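Acyl-CoA synthetase (AMP-forming)/AMP-acid ligase II-like protein (Dyadobacter fermentans, PDB 4GS5) probably activates a carboxylic acid, perhaps a medium-chain fatty acid, with ATP and joins it to coenzyme A. Local coordinates at residues I269-H274 with R317-T322; L93-R98 with F124-M129; I137-A142 with A165-D170; V297-N302 with R346-K351. All coordinates share one frame; numbering follows the deposited sequence.

Contact 1. Residues I269-H274 with R317-T322; sequences IAAVFH and RSRVST
Arg319 lays its guanidinium group flat against the methyl of Ala271. The Ala271 CB stands 3.5 Å above the guanidinium plane, shifted toward the rim. It lies 3.7 Å from NH2 of Arg319 and only slightly farther from CZ and NH1. This is contact of a methyl with the face of a planar cation.

The second kind of contact is purely aliphatic. CG2 of Val272 touches CD of Arg319 at 3.8 Å. The two side chains run alongside each other, pointing opposite ways. The arginine starts with CG anti to its backbone N (chi1 -170°) and stays extended as far as NE, which carries the charged end across to helix 262-276. A turn at the last torsion (chi4 93°) then presents the face of the group to Ala271.

The hydrogen bonds lie within the helix. Phe273 N donates to Ile269 O at 3.0 Å, which holds the turn bearing Ala271 and Val272. Val272 also packs on Leu312 and Glu315 of helix 306-319. Ile269 packs on Ile316 of the same helix.

Ala271 and Val272 offer only carbon to Arg319, and the closest guanidinium atom to Ala271 CB is NH2. The guanidinium is held from this side by van der Waals contact, and its N-H groups make no polar bond with residues 269-274. The arginine thus lies along helix 262-276 through non-directional contact.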
loop_
_atom_site.group_PDB
_atom_site.type_symbol
_atom_site.label_atom_id
_atom_site.label_comp_id
_atom_site.label_asym_id
_atom_site.label_seq_id
_atom_site.Cartn_x
_atom_site.Cartn_y
_atom_site.Cartn_z
ATOM N N ILE A 269 -19.119 -14.211 14.348
ATOM C CA ILE A 269 -20.461 -14.256 14.910
ATOM C C ILE A 269 -21.529 -14.564 13.848
ATOM O O ILE A 269 -22.523 -15.234 14.131
ATOM C CB ILE A 269 -20.788 -12.944 15.621
ATOM C CG1 ILE A 269 -20.034 -12.903 16.949
ATOM C CG2 ILE A 269 -22.282 -12.810 15.842
ATOM C CD1 ILE A 269 -19.935 -11.537 17.550
ATOM N N ALA A 270 -21.312 -14.081 12.627
ATOM C CA ALA A 270 -22.245 -14.348 11.535
ATOM C C ALA A 270 -22.426 -15.845 11.309
ATOM O O ALA A 270 -23.544 -16.310 11.096
ATOM C CB ALA A 270 -21.781 -13.669 10.249
ATOM N N ALA A 271 -21.330 -16.600 11.342
ATOM C CA ALA A 271 -21.415 -18.054 11.184
ATOM C C ALA A 271 -22.282 -18.671 12.287
ATOM O O ALA A 271 -22.969 -19.666 12.063
ATOM C CB ALA A 271 -20.028 -18.689 11.166
ATOM N N VAL A 272 -22.254 -18.070 13.475
ATOM C CA VAL A 272 -23.098 -18.533 14.568
ATOM C C VAL A 272 -24.572 -18.236 14.286
ATOM O O VAL A 272 -25.414 -19.118 14.408
ATOM C CB VAL A 272 -22.689 -17.911 15.909
ATOM C CG1 VAL A 272 -23.761 -18.169 16.969
ATOM C CG2 VAL A 272 -21.334 -18.454 16.346
ATOM N N PHE A 273 -24.882 -16.995 13.912
ATOM C CA PHE A 273 -26.253 -16.637 13.533
ATOM C C PHE A 273 -26.802 -17.563 12.447
ATOM O O PHE A 273 -27.888 -18.123 12.590
ATOM C CB PHE A 273 -26.322 -15.191 13.042
ATOM C CG PHE A 273 -26.481 -14.182 14.140
ATOM C CD1 PHE A 273 -25.499 -14.018 15.099
ATOM C CD2 PHE A 273 -27.603 -13.376 14.194
ATOM C CE1 PHE A 273 -25.647 -13.080 16.104
ATOM C CE2 PHE A 273 -27.760 -12.441 15.194
ATOM C CZ PHE A 273 -26.782 -12.290 16.150
ATOM N N HIS A 274 -26.053 -17.711 11.358
ATOM C CA HIS A 274 -26.484 -18.570 10.252
ATOM C C HIS A 274 -26.788 -19.973 10.765
ATOM O O HIS A 274 -27.824 -20.559 10.436
ATOM C CB HIS A 274 -25.410 -18.628 9.157
ATOM C CG HIS A 274 -25.578 -19.769 8.200
ATOM N ND1 HIS A 274 -25.005 -21.007 8.407
ATOM C CD2 HIS A 274 -26.253 -19.859 7.030
ATOM C CE1 HIS A 274 -25.321 -21.810 7.406
ATOM N NE2 HIS A 274 -26.077 -21.139 6.556
ATOM N N ARG A 317 -19.667 -18.124 22.725
ATOM C CA ARG A 317 -18.629 -18.349 23.714
ATOM C C ARG A 317 -17.796 -19.608 23.425
ATOM O O ARG A 317 -16.657 -19.718 23.878
ATOM C CB ARG A 317 -19.255 -18.408 25.111
ATOM C CG ARG A 317 -18.259 -18.456 26.256
ATOM C CD ARG A 317 -18.935 -18.058 27.563
ATOM N NE ARG A 317 -18.189 -18.515 28.731
ATOM C CZ ARG A 317 -18.561 -18.289 29.988
ATOM N NH1 ARG A 317 -19.670 -17.603 30.238
ATOM N NH2 ARG A 317 -17.824 -18.750 30.995
ATOM N N SER A 318 -18.362 -20.547 22.667
ATOM C CA SER A 318 -17.668 -21.791 22.334
ATOM C C SER A 318 -16.784 -21.662 21.098
ATOM O O SER A 318 -15.962 -22.541 20.812
ATOM C CB SER A 318 -18.677 -22.920 22.109
ATOM O OG SER A 318 -19.337 -23.266 23.315
ATOM N N ARG A 319 -16.971 -20.572 20.361
ATOM C CA ARG A 319 -16.288 -20.367 19.087
ATOM C C ARG A 319 -15.119 -19.377 19.180
ATOM O O ARG A 319 -14.275 -19.312 18.277
ATOM C CB ARG A 319 -17.295 -19.893 18.036
ATOM C CG ARG A 319 -16.754 -19.884 16.616
ATOM C CD ARG A 319 -17.695 -19.165 15.654
ATOM N NE ARG A 319 -17.047 -18.871 14.379
ATOM C CZ ARG A 319 -17.108 -19.660 13.310
ATOM N NH1 ARG A 319 -17.797 -20.799 13.360
ATOM N NH2 ARG A 319 -16.484 -19.307 12.191
ATOM N N VAL A 320 -15.078 -18.593 20.260
ATOM C CA VAL A 320 -14.045 -17.566 20.414
ATOM C C VAL A 320 -13.517 -17.552 21.843
ATOM O O VAL A 320 -14.186 -18.001 22.761
ATOM C CB VAL A 320 -14.570 -16.149 20.074
ATOM C CG1 VAL A 320 -15.281 -16.130 18.712
ATOM C CG2 VAL A 320 -15.484 -15.639 21.178
ATOM N N SER A 321 -12.301 -17.045 22.014
ATOM C CA SER A 321 -11.741 -16.832 23.336
ATOM C C SER A 321 -12.609 -15.883 24.166
ATOM O O SER A 321 -13.259 -14.975 23.638
ATOM C CB SER A 321 -10.324 -16.254 23.222
ATOM O OG SER A 321 -9.904 -15.776 24.488
ATOM N N THR A 322 -12.602 -16.082 25.476
ATOM C CA THR A 322 -13.286 -15.152 26.363
ATOM C C THR A 322 -12.814 -13.718 26.103
ATOM O O THR A 322 -13.587 -12.771 26.248
ATOM C CB THR A 322 -13.105 -15.544 27.861
ATOM O OG1 THR A 322 -13.800 -14.609 28.690
ATOM C CG2 THR A 322 -11.625 -15.562 28.253
#

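Contact 2. Residues L93-R98 with F124-M129; sequences LMMLVR and FDFVAM
The selenium of Met95, a selenomethionine, is the atom around which three side chains meet. Across the contact it meets CB of Ala128 at 3.7 Å and CE2 of Phe126 at 3.9 Å. From its own helix, the guanidinium of Arg98 presents an edge to it, with the selenium in the guanidinium plane. NH1 of Arg98 is 3.4 Å from SE of Met95.

The selenium lies 5.1 Å from the centroid of the Phe126 ring, 69° off the ring normal. This is a Met-aromatic contact made obliquely. The terminal CE of Met95 also reaches CD2 and CE2 of Phe126. Bends at chi2 and chi3 (-64° and -65°) fold the chain so that both SE and CE arrive at the strand.

Phe126 and Ala128 point toward the helix, while Val127 between them points away and packs on Val153 and Leu150. The Phe126 ring is also met by Trp104 and touches Leu154. Arg98 contacts Trp104 too.

All three touching residues are buried. The pattern is that of helix 90-102 packed on strand 126-129, which runs parallel to its neighbours 80-83 and 153-155. Such helix-on-strand layering is typical of the large alpha/beta domain of AMP-binding enzymes.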
loop_
_atom_site.group_PDB
_atom_site.type_symbol
_atom_site.label_atom_id
_atom_site.label_comp_id
_atom_site.label_asym_id
_atom_site.label_seq_id
_atom_site.Cartn_x
_atom_site.Cartn_y
_atom_site.Cartn_z
ATOM N N LEU A 93 7.603 7.985 -14.718
ATOM C CA LEU A 93 8.404 9.206 -14.722
ATOM C C LEU A 93 9.414 9.243 -13.560
ATOM O O LEU A 93 10.514 9.755 -13.720
ATOM C CB LEU A 93 7.507 10.446 -14.735
ATOM C CG LEU A 93 6.652 10.530 -16.008
ATOM C CD1 LEU A 93 5.807 11.790 -16.020
ATOM C CD2 LEU A 93 7.562 10.485 -17.224
HETATM N N MSE A 94 9.067 8.683 -12.403
HETATM C CA MSE A 94 10.034 8.670 -11.299
HETATM C C MSE A 94 11.301 7.866 -11.635
HETATM O O MSE A 94 12.389 8.167 -11.141
HETATM C CB MSE A 94 9.410 8.209 -9.974
HETATM C CG MSE A 94 8.685 9.328 -9.221
HETATM SE SE MSE A 94 9.859 10.764 -8.542
HETATM C CE MSE A 94 11.500 9.765 -8.307
HETATM N N MSE A 95 11.176 6.854 -12.484
HETATM C CA MSE A 95 12.364 6.098 -12.878
HETATM C C MSE A 95 13.318 6.990 -13.677
HETATM O O MSE A 95 14.553 6.849 -13.573
HETATM C CB MSE A 95 11.976 4.859 -13.689
HETATM C CG MSE A 95 11.311 3.769 -12.865
HETATM SE SE MSE A 95 12.530 3.060 -11.528
HETATM C CE MSE A 95 13.846 2.253 -12.705
ATOM N N LEU A 96 12.749 7.914 -14.462
ATOM C CA LEU A 96 13.558 8.846 -15.261
ATOM C C LEU A 96 14.282 9.855 -14.381
ATOM O O LEU A 96 15.457 10.149 -14.595
ATOM C CB LEU A 96 12.686 9.597 -16.269
ATOM C CG LEU A 96 11.842 8.727 -17.204
ATOM C CD1 LEU A 96 11.082 9.612 -18.178
ATOM C CD2 LEU A 96 12.730 7.740 -17.942
ATOM N N VAL A 97 13.561 10.393 -13.400
ATOM C CA VAL A 97 14.125 11.334 -12.440
ATOM C C VAL A 97 15.284 10.715 -11.678
ATOM O O VAL A 97 16.363 11.312 -11.586
ATOM C CB VAL A 97 13.058 11.826 -11.433
ATOM C CG1 VAL A 97 13.715 12.625 -10.305
ATOM C CG2 VAL A 97 12.003 12.667 -12.155
ATOM N N ARG A 98 15.065 9.517 -11.129
ATOM C CA ARG A 98 16.144 8.786 -10.451
ATOM C C ARG A 98 17.321 8.606 -11.402
ATOM O O ARG A 98 18.466 8.883 -11.053
ATOM C CB ARG A 98 15.656 7.419 -9.961
ATOM C CG ARG A 98 14.654 7.493 -8.820
ATOM C CD ARG A 98 13.874 6.182 -8.685
ATOM N NE ARG A 98 12.798 6.291 -7.704
ATOM C CZ ARG A 98 11.708 5.531 -7.701
ATOM N NH1 ARG A 98 11.540 4.598 -8.628
ATOM N NH2 ARG A 98 10.787 5.702 -6.772
ATOM N N PHE A 124 20.239 -6.295 -15.629
ATOM C CA PHE A 124 20.026 -5.032 -14.936
ATOM C C PHE A 124 20.488 -5.061 -13.494
ATOM O O PHE A 124 20.754 -6.131 -12.940
ATOM C CB PHE A 124 18.547 -4.646 -15.026
ATOM C CG PHE A 124 18.049 -4.604 -16.428
ATOM C CD1 PHE A 124 18.377 -3.541 -17.249
ATOM C CD2 PHE A 124 17.303 -5.648 -16.949
ATOM C CE1 PHE A 124 17.945 -3.505 -18.574
ATOM C CE2 PHE A 124 16.860 -5.617 -18.268
ATOM C CZ PHE A 124 17.187 -4.547 -19.078
ATOM N N ASP A 125 20.595 -3.872 -12.906
ATOM C CA ASP A 125 20.973 -3.718 -11.510
ATOM C C ASP A 125 19.772 -3.325 -10.684
ATOM O O ASP A 125 19.802 -3.400 -9.462
ATOM C CB ASP A 125 22.053 -2.646 -11.359
ATOM C CG ASP A 125 23.329 -2.994 -12.120
ATOM O OD1 ASP A 125 23.790 -4.149 -12.027
ATOM O OD2 ASP A 125 23.853 -2.120 -12.836
ATOM N N PHE A 126 18.723 -2.872 -11.363
ATOM C CA PHE A 126 17.563 -2.370 -10.675
ATOM C C PHE A 126 16.351 -2.291 -11.596
ATOM O O PHE A 126 16.454 -1.894 -12.759
ATOM C CB PHE A 126 17.831 -0.996 -10.075
ATOM C CG PHE A 126 16.650 -0.437 -9.344
ATOM C CD1 PHE A 126 16.163 -1.070 -8.222
ATOM C CD2 PHE A 126 16.016 0.712 -9.794
ATOM C CE1 PHE A 126 15.061 -0.570 -7.539
ATOM C CE2 PHE A 126 14.919 1.222 -9.117
ATOM C CZ PHE A 126 14.444 0.581 -7.992
ATOM N N VAL A 127 15.203 -2.672 -11.070
ATOM C CA VAL A 127 13.955 -2.472 -11.797
ATOM C C VAL A 127 12.831 -2.196 -10.821
ATOM O O VAL A 127 12.769 -2.825 -9.753
ATOM C CB VAL A 127 13.593 -3.687 -12.655
ATOM C CG1 VAL A 127 13.465 -4.927 -11.785
ATOM C CG2 VAL A 127 12.287 -3.422 -13.435
ATOM N N ALA A 128 11.943 -1.261 -11.171
ATOM C CA ALA A 128 10.732 -1.069 -10.367
ATOM C C ALA A 128 9.563 -1.599 -11.171
ATOM O O ALA A 128 9.486 -1.372 -12.374
ATOM C CB ALA A 128 10.528 0.396 -10.013
HETATM N N MSE A 129 8.660 -2.324 -10.528
HETATM C CA MSE A 129 7.546 -2.892 -11.258
HETATM C C MSE A 129 6.379 -3.163 -10.331
HETATM O O MSE A 129 6.490 -2.964 -9.122
HETATM C CB MSE A 129 7.986 -4.160 -12.004
HETATM C CG MSE A 129 8.378 -5.333 -11.128
HETATM SE SE MSE A 129 9.010 -6.872 -12.207
HETATM C CE MSE A 129 10.413 -6.003 -13.207
#

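Contact 3. Residues I137-A142 with A165-D170; sequences ILENSA and AMQISD
Leu138 and Gln167 reach toward each other from their two helices. The contact is mainly van der Waals. NE2 of Gln167 lies 3.7 Å from CB of Leu138 and 4.1 Å from CD1 of Leu138. The glutamine is extended beyond CG (chi2 178°), which brings its amide across to the leucine.

The polar approach is long. OE2 of Glu139 comes within 4.1 Å of NE2 of Gln167, too far for a hydrogen bond. The carboxylate and amide planes are 75° apart, and the two side chains cross at about a right angle. A bend at chi2 brings the end of Glu139 nearer the glutamine.

Hydrogen bonds occur near the contact, not across it. Asn140 OD1 accepts a hydrogen bond from the backbone N of Ala142 at 3.1 Å. The N-H...O angle is 159°, and the donor is tilted from the carbonyl plane. Thr143 OG1 is within hydrogen-bonding distance of the carbonyls of Ile137 and Asn140, which compete for its one proton.

Helices 131-139 and 162-169 each follow a strand, 126-129 and 153-155, and these strands are parallel neighbours. The contact joins the two helices at the surface of the alpha/beta domain, beside an Asx turn.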
loop_
_atom_site.group_PDB
_atom_site.type_symbol
_atom_site.label_atom_id
_atom_site.label_comp_id
_atom_site.label_asym_id
_atom_site.label_seq_id
_atom_site.Cartn_x
_atom_site.Cartn_y
_atom_site.Cartn_z
ATOM N N ILE A 137 6.672 -12.714 -15.110
ATOM C CA ILE A 137 8.020 -13.167 -15.408
ATOM C C ILE A 137 8.255 -14.569 -14.846
ATOM O O ILE A 137 8.817 -15.424 -15.518
ATOM C CB ILE A 137 9.067 -12.218 -14.816
ATOM C CG1 ILE A 137 9.092 -10.904 -15.598
ATOM C CG2 ILE A 137 10.440 -12.890 -14.796
ATOM C CD1 ILE A 137 9.921 -9.820 -14.929
ATOM N N LEU A 138 7.812 -14.793 -13.615
ATOM C CA LEU A 138 7.992 -16.081 -12.944
ATOM C C LEU A 138 7.154 -17.223 -13.527
ATOM O O LEU A 138 7.523 -18.392 -13.401
ATOM C CB LEU A 138 7.691 -15.938 -11.450
ATOM C CG LEU A 138 8.701 -15.081 -10.692
ATOM C CD1 LEU A 138 8.132 -14.639 -9.347
ATOM C CD2 LEU A 138 10.004 -15.866 -10.523
ATOM N N GLU A 139 6.029 -16.889 -14.157
ATOM C CA GLU A 139 5.125 -17.913 -14.687
ATOM C C GLU A 139 5.469 -18.325 -16.111
ATOM O O GLU A 139 5.193 -19.457 -16.541
ATOM C CB GLU A 139 3.680 -17.422 -14.635
ATOM C CG GLU A 139 3.084 -17.474 -13.247
ATOM C CD GLU A 139 2.727 -18.887 -12.822
ATOM O OE1 GLU A 139 1.912 -19.528 -13.529
ATOM O OE2 GLU A 139 3.266 -19.351 -11.787
ATOM N N ASN A 140 6.056 -17.387 -16.842
ATOM C CA ASN A 140 6.363 -17.582 -18.247
ATOM C C ASN A 140 7.735 -18.247 -18.383
ATOM O O ASN A 140 8.776 -17.607 -18.192
ATOM C CB ASN A 140 6.317 -16.232 -18.961
ATOM C CG ASN A 140 6.461 -16.360 -20.459
ATOM O OD1 ASN A 140 7.040 -17.328 -20.956
ATOM N ND2 ASN A 140 5.933 -15.379 -21.192
ATOM N N SER A 141 7.726 -19.541 -18.699
ATOM C CA SER A 141 8.945 -20.348 -18.662
ATOM C C SER A 141 9.985 -19.959 -19.704
ATOM O O SER A 141 11.034 -20.592 -19.812
ATOM C CB SER A 141 8.617 -21.839 -18.764
ATOM O OG SER A 141 8.342 -22.374 -17.478
ATOM N N ALA A 142 9.689 -18.918 -20.470
ATOM C CA ALA A 142 10.662 -18.348 -21.386
ATOM C C ALA A 142 11.435 -17.244 -20.674
ATOM O O ALA A 142 12.519 -16.860 -21.105
ATOM C CB ALA A 142 9.973 -17.801 -22.609
ATOM N N ALA A 165 4.245 -13.984 -2.603
ATOM C CA ALA A 165 5.156 -13.818 -1.473
ATOM C C ALA A 165 6.017 -15.083 -1.260
ATOM O O ALA A 165 7.230 -14.996 -1.034
ATOM C CB ALA A 165 4.383 -13.470 -0.209
HETATM N N MSE A 166 5.401 -16.251 -1.359
HETATM C CA MSE A 166 6.141 -17.513 -1.237
HETATM C C MSE A 166 7.204 -17.698 -2.325
HETATM O O MSE A 166 8.300 -18.194 -2.047
HETATM C CB MSE A 166 5.189 -18.716 -1.225
HETATM C CG MSE A 166 4.342 -18.832 0.037
HETATM SE SE MSE A 166 5.365 -19.389 1.592
HETATM C CE MSE A 166 4.482 -18.320 2.962
ATOM N N GLN A 167 6.877 -17.316 -3.557
ATOM C CA GLN A 167 7.834 -17.334 -4.673
ATOM C C GLN A 167 9.011 -16.372 -4.484
ATOM O O GLN A 167 10.161 -16.703 -4.797
ATOM C CB GLN A 167 7.136 -16.975 -5.989
ATOM C CG GLN A 167 6.400 -18.134 -6.650
ATOM C CD GLN A 167 5.689 -17.714 -7.930
ATOM O OE1 GLN A 167 4.744 -16.927 -7.899
ATOM N NE2 GLN A 167 6.145 -18.238 -9.058
ATOM N N ILE A 168 8.713 -15.173 -3.998
ATOM C CA ILE A 168 9.737 -14.168 -3.762
ATOM C C ILE A 168 10.698 -14.622 -2.668
ATOM O O ILE A 168 11.902 -14.395 -2.776
ATOM C CB ILE A 168 9.122 -12.812 -3.416
ATOM C CG1 ILE A 168 8.492 -12.199 -4.671
ATOM C CG2 ILE A 168 10.185 -11.877 -2.843
ATOM C CD1 ILE A 168 7.562 -11.042 -4.395
ATOM N N SER A 169 10.169 -15.290 -1.639
ATOM C CA SER A 169 10.984 -15.800 -0.538
ATOM C C SER A 169 12.075 -16.736 -1.017
ATOM O O SER A 169 13.102 -16.884 -0.364
ATOM C CB SER A 169 10.131 -16.564 0.481
ATOM O OG SER A 169 9.316 -15.674 1.215
ATOM N N ASP A 170 11.842 -17.393 -2.145
ATOM C CA ASP A 170 12.820 -18.342 -2.651
ATOM C C ASP A 170 13.790 -17.805 -3.704
ATOM O O ASP A 170 14.624 -18.559 -4.216
ATOM C CB ASP A 170 12.135 -19.610 -3.151
ATOM C CG ASP A 170 12.470 -20.799 -2.292
ATOM O OD1 ASP A 170 13.461 -21.501 -2.602
ATOM O OD2 ASP A 170 11.763 -21.008 -1.281
#

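Contact 4. Residues V297-N302 with R346-K351; sequences VLVIEN and RATFQK
Phe349 of helix 345-351 packs its ring on two valines of strand 295-301. CG2 of Val299 meets the ring at its edge, near the ring plane, 4.1 Å from CD1 of Phe349. CG2 of Val297 approaches obliquely and lies 3.9 Å from CE1 of Phe349. A looser methyl pair adds to this: CG1 of Val299 is 4.4 Å from CG2 of Thr348. All of these contacts are carbon to carbon.

The Phe349 ring leaves anti to the backbone N (chi1 -161°), which swings its end nearer the strand. Val297 and Val299 alternate with Leu298 along the strand, so both point at the helix.

The next shell borders the ring and the helix start. Tyr330 meets Phe349 edge-to-face, and Trp285 meets it with the planes at about 50°. Thr348 puts CG2 toward Val299, while its OG1 bonds to Asp344 O and Ala336 N. Asp344 OD1 also bonds to Ala347 N, near the start of the helix. Within the helix, Lys351 N donates to Ala347 O at 3.1 Å.

Helix segment 346-351 and strand segment 297-301 are almost perpendicular, at 92°, and their axes come within 10.7 Å. Strand 295-301 is the middle strand of a three-stranded sheet, and Leu298 and Ile300 on its other face pack on helix 306-319. A small sheet with helices on both faces is characteristic of the C-terminal domain of this ligase family.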
loop_
_atom_site.group_PDB
_atom_site.type_symbol
_atom_site.label_atom_id
_atom_site.label_comp_id
_atom_site.label_asym_id
_atom_site.label_seq_id
_atom_site.Cartn_x
_atom_site.Cartn_y
_atom_site.Cartn_z
ATOM N N VAL A 297 -18.841 -5.229 22.385
ATOM C CA VAL A 297 -20.234 -5.558 22.649
ATOM C C VAL A 297 -20.933 -6.024 21.383
ATOM O O VAL A 297 -20.385 -5.898 20.292
ATOM C CB VAL A 297 -20.979 -4.364 23.233
ATOM C CG1 VAL A 297 -20.327 -3.955 24.555
ATOM C CG2 VAL A 297 -20.988 -3.189 22.226
ATOM N N LEU A 298 -22.132 -6.567 21.535
ATOM C CA LEU A 298 -22.914 -7.012 20.392
ATOM C C LEU A 298 -24.269 -6.301 20.361
ATOM O O LEU A 298 -24.969 -6.211 21.376
ATOM C CB LEU A 298 -23.098 -8.533 20.447
ATOM C CG LEU A 298 -23.950 -9.196 19.371
ATOM C CD1 LEU A 298 -23.356 -8.961 17.983
ATOM C CD2 LEU A 298 -24.070 -10.680 19.672
ATOM N N VAL A 299 -24.635 -5.787 19.191
ATOM C CA VAL A 299 -25.911 -5.090 19.015
ATOM C C VAL A 299 -26.779 -5.853 18.011
ATOM O O VAL A 299 -26.336 -6.162 16.896
ATOM C CB VAL A 299 -25.707 -3.668 18.480
ATOM C CG1 VAL A 299 -27.026 -2.928 18.477
ATOM C CG2 VAL A 299 -24.656 -2.926 19.292
ATOM N N ILE A 300 -28.012 -6.145 18.403
ATOM C CA ILE A 300 -28.926 -6.938 17.592
ATOM C C ILE A 300 -30.210 -6.148 17.356
ATOM O O ILE A 300 -30.682 -5.454 18.253
ATOM C CB ILE A 300 -29.268 -8.259 18.311
ATOM C CG1 ILE A 300 -27.995 -9.076 18.553
ATOM C CG2 ILE A 300 -30.283 -9.073 17.522
ATOM C CD1 ILE A 300 -28.255 -10.410 19.222
ATOM N N GLU A 301 -30.771 -6.253 16.154
ATOM C CA GLU A 301 -32.015 -5.555 15.815
ATOM C C GLU A 301 -33.250 -6.400 16.135
ATOM O O GLU A 301 -33.341 -7.554 15.721
ATOM C CB GLU A 301 -32.030 -5.172 14.337
ATOM C CG GLU A 301 -33.208 -4.284 13.928
ATOM C CD GLU A 301 -33.127 -3.852 12.467
ATOM O OE1 GLU A 301 -32.924 -4.727 11.593
ATOM O OE2 GLU A 301 -33.259 -2.637 12.196
ATOM N N ASN A 302 -34.197 -5.811 16.862
ATOM C CA ASN A 302 -35.394 -6.523 17.318
ATOM C C ASN A 302 -35.090 -7.525 18.427
ATOM O O ASN A 302 -34.063 -8.205 18.397
ATOM C CB ASN A 302 -36.097 -7.235 16.157
ATOM C CG ASN A 302 -36.543 -6.280 15.072
ATOM O OD1 ASN A 302 -37.062 -5.198 15.355
ATOM N ND2 ASN A 302 -36.339 -6.672 13.817
ATOM N N ARG A 346 -22.752 4.104 14.822
ATOM C CA ARG A 346 -22.528 5.122 15.840
ATOM C C ARG A 346 -23.839 5.732 16.362
ATOM O O ARG A 346 -24.039 5.843 17.573
ATOM C CB ARG A 346 -21.595 6.204 15.293
ATOM C CG ARG A 346 -21.336 7.366 16.232
ATOM C CD ARG A 346 -19.966 7.962 15.960
ATOM N NE ARG A 346 -18.918 6.984 16.244
ATOM C CZ ARG A 346 -18.289 6.883 17.413
ATOM N NH1 ARG A 346 -17.355 5.956 17.596
ATOM N NH2 ARG A 346 -18.591 7.716 18.402
ATOM N N ALA A 347 -24.734 6.116 15.457
ATOM C CA ALA A 347 -26.008 6.716 15.862
ATOM C C ALA A 347 -26.877 5.689 16.580
ATOM O O ALA A 347 -27.496 5.988 17.609
ATOM C CB ALA A 347 -26.747 7.291 14.662
ATOM N N THR A 348 -26.904 4.474 16.037
ATOM C CA THR A 348 -27.618 3.363 16.658
ATOM C C THR A 348 -27.168 3.166 18.100
ATOM O O THR A 348 -27.995 2.951 18.992
ATOM C CB THR A 348 -27.429 2.041 15.871
ATOM O OG1 THR A 348 -28.046 2.157 14.582
ATOM C CG2 THR A 348 -28.062 0.869 16.611
ATOM N N PHE A 349 -25.862 3.240 18.335
ATOM C CA PHE A 349 -25.351 2.963 19.672
ATOM C C PHE A 349 -25.739 4.046 20.678
ATOM O O PHE A 349 -26.185 3.735 21.778
ATOM C CB PHE A 349 -23.838 2.721 19.672
ATOM C CG PHE A 349 -23.355 2.016 20.896
ATOM C CD1 PHE A 349 -23.622 0.671 21.080
ATOM C CD2 PHE A 349 -22.662 2.699 21.879
ATOM C CE1 PHE A 349 -23.201 0.014 22.210
ATOM C CE2 PHE A 349 -22.231 2.046 23.025
ATOM C CZ PHE A 349 -22.501 0.702 23.193
ATOM N N GLN A 350 -25.577 5.310 20.294
ATOM C CA GLN A 350 -25.957 6.435 21.143
ATOM C C GLN A 350 -27.418 6.350 21.564
ATOM O O GLN A 350 -27.771 6.670 22.699
ATOM C CB GLN A 350 -25.739 7.758 20.410
ATOM C CG GLN A 350 -24.300 8.240 20.354
ATOM C CD GLN A 350 -24.165 9.530 19.559
ATOM O OE1 GLN A 350 -24.058 9.507 18.329
ATOM N NE2 GLN A 350 -24.183 10.662 20.257
ATOM N N LYS A 351 -28.269 5.936 20.634
ATOM C CA LYS A 351 -29.694 5.847 20.898
ATOM C C LYS A 351 -29.966 4.862 22.030
ATOM O O LYS A 351 -30.842 5.087 22.860
ATOM C CB LYS A 351 -30.446 5.428 19.636
ATOM C CG LYS A 351 -31.890 5.899 19.598
ATOM C CD LYS A 351 -32.629 5.378 18.367
ATOM C CE LYS A 351 -32.010 5.880 17.068
ATOM N NZ LYS A 351 -32.823 5.482 15.879
#

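Contacts 2 and 4 are buried and join a helix to a strand through apolar groups. Contact 3 is at the surface and contact 1 only partly buried. Both join helices, and in each a nitrogen-bearing side-chain end lies against carbon. Contacts 2 and 3 share the large alpha/beta domain and touch: SE of Met129 is 4.1 Å from CD1 of Ile137. Contacts 1 and 4 share the smaller C-terminal domain. There CZ of Phe273 meets CD1 of Ile300 at 3.9 Å, and helix 306-319 directly follows strand 295-301. The two pairs are well separated: the centres of contacts 2 and 4 are about 51 Å apart.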